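Fructose-2,6-bisphosphatase TIGAR B (PDB 3E9D) probably hydrolyses fructose-2,6-bisphosphate, and also fructose-1,6-bisphosphate, thereby restraining glycolysis and directing sugar into the pentose phosphate pathway. Local coordinates at residues A39-R44 with I68-N72. Sequence-based numbering, arbitrary orientation.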
# COMPACT_ATOMS: atom_id res chain seq x y z
N ALA A 39 4.16 -11.84 -8.72
CA ALA A 39 2.72 -11.57 -8.53
C ALA A 39 1.96 -12.86 -8.25
O ALA A 39 1.08 -12.89 -7.39
CB ALA A 39 2.12 -10.84 -9.74
N ALA A 40 2.30 -13.92 -8.99
CA ALA A 40 1.68 -15.23 -8.79
C ALA A 40 1.99 -15.81 -7.40
O ALA A 40 1.11 -16.39 -6.74
CB ALA A 40 2.10 -16.20 -9.91
N ALA A 41 3.24 -15.62 -6.96
CA ALA A 41 3.67 -16.06 -5.64
C ALA A 41 2.94 -15.29 -4.54
O ALA A 41 2.55 -15.89 -3.53
CB ALA A 41 5.22 -15.93 -5.48
N ALA A 42 2.75 -13.99 -4.74
CA ALA A 42 1.96 -13.20 -3.78
C ALA A 42 0.50 -13.65 -3.83
O ALA A 42 -0.15 -13.71 -2.79
CB ALA A 42 2.07 -11.67 -4.06
N GLY A 43 -0.01 -13.97 -5.01
CA GLY A 43 -1.40 -14.43 -5.14
C GLY A 43 -1.65 -15.75 -4.43
O GLY A 43 -2.66 -15.92 -3.73
N ARG A 44 -0.73 -16.70 -4.63
CA ARG A 44 -0.73 -17.96 -3.87
C ARG A 44 -0.63 -17.74 -2.34
O ARG A 44 -1.31 -18.38 -1.57
CB ARG A 44 0.42 -18.85 -4.33
CG ARG A 44 0.20 -19.42 -5.72
CD ARG A 44 1.18 -20.57 -6.01
NE ARG A 44 2.57 -20.10 -6.05
CZ ARG A 44 3.17 -19.59 -7.12
NH1 ARG A 44 2.52 -19.45 -8.28
NH2 ARG A 44 4.43 -19.22 -7.04
N ILE A 68 -3.50 -10.68 -11.12
CA ILE A 68 -2.88 -11.98 -10.85
C ILE A 68 -3.15 -12.42 -9.42
O ILE A 68 -3.40 -13.59 -9.16
CB ILE A 68 -1.38 -11.96 -11.18
CG1 ILE A 68 -1.21 -11.93 -12.71
CG2 ILE A 68 -0.66 -13.21 -10.63
CD1 ILE A 68 0.12 -11.32 -13.17
N ILE A 69 -3.13 -11.48 -8.49
CA ILE A 69 -3.42 -11.81 -7.11
C ILE A 69 -4.87 -12.31 -6.97
O ILE A 69 -5.13 -13.33 -6.33
CB ILE A 69 -3.11 -10.62 -6.17
CG1 ILE A 69 -1.57 -10.47 -6.03
CG2 ILE A 69 -3.78 -10.81 -4.82
CD1 ILE A 69 -1.13 -9.14 -5.41
N LEU A 70 -5.80 -11.61 -7.61
CA LEU A 70 -7.21 -12.00 -7.53
C LEU A 70 -7.49 -13.30 -8.30
O LEU A 70 -8.24 -14.11 -7.84
CB LEU A 70 -8.12 -10.88 -8.00
CG LEU A 70 -8.26 -9.70 -7.03
CD1 LEU A 70 -8.98 -8.57 -7.75
CD2 LEU A 70 -9.02 -10.10 -5.76
N GLY A 71 -6.84 -13.48 -9.45
CA GLY A 71 -6.98 -14.75 -10.19
C GLY A 71 -6.56 -15.96 -9.39
O GLY A 71 -7.14 -17.04 -9.54
N ASN A 72 -5.56 -15.79 -8.54
CA ASN A 72 -5.08 -16.86 -7.66
C ASN A 72 -5.88 -17.03 -6.36
O ASN A 72 -5.68 -18.00 -5.62
CB ASN A 72 -3.61 -16.61 -7.32
CG ASN A 72 -2.69 -17.08 -8.41
OD1 ASN A 72 -2.38 -18.27 -8.50
ND2 ASN A 72 -2.25 -16.16 -9.26
O HOH W 1 -4.80 -14.25 -3.69
O HOH W 2 -0.24 -19.72 -9.10
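With CG1 of Ile68 beside its backbone N (chi1 -72°), the CG2 branch stands opposite that nitrogen and meets the backbone between Ala39 and Ala40, 3.5 Å from Ala40 N. The same methyl lies 3.8 Å from Ala39 CB, while CD1 of Ile68 touches the same CB at 4.0 Å. Asn72, its CG likewise beside the backbone N (chi1 -82°), lays CB against Gly43 C at 3.6 Å and turns its amide back over its own helix. There ND2 donates a nearly straight bond to Ile68 O (2.8 Å, 166°), which also accepts from Asn72 N on the opposite face of its carbonyl plane. Two donors thus grip Ile68 O, while OD1 of the amide accepts a hydrogen bond from a water that in turn accepts one from Arg44 NH1; guanidinium and amide stand almost perpendicular. Replacing Asn72 by alanine removes the amide, which would probably leave Ile68 O without its side-chain donor and break the water link to Arg44. The absence of a side chain on Gly43 permits the close approach: its CA comes within 3.9 Å of Ile69 CA, and a CB there would clash with Asn72 CB. Beside it, a second water donates to both Gly43 O and Ile69 O, joining the two backbones where no direct hydrogen bond does. Within the histidine phosphatase domain, about 8 Å from the side chain of the phosphohistidine residue His11 to that of Ala39, helix 33-45 packs on helix 60-71, which follows strand 53-56 of the mixed sheet; Leu31 adjoins Ile68, and Ala41 and Ala42 touch His249.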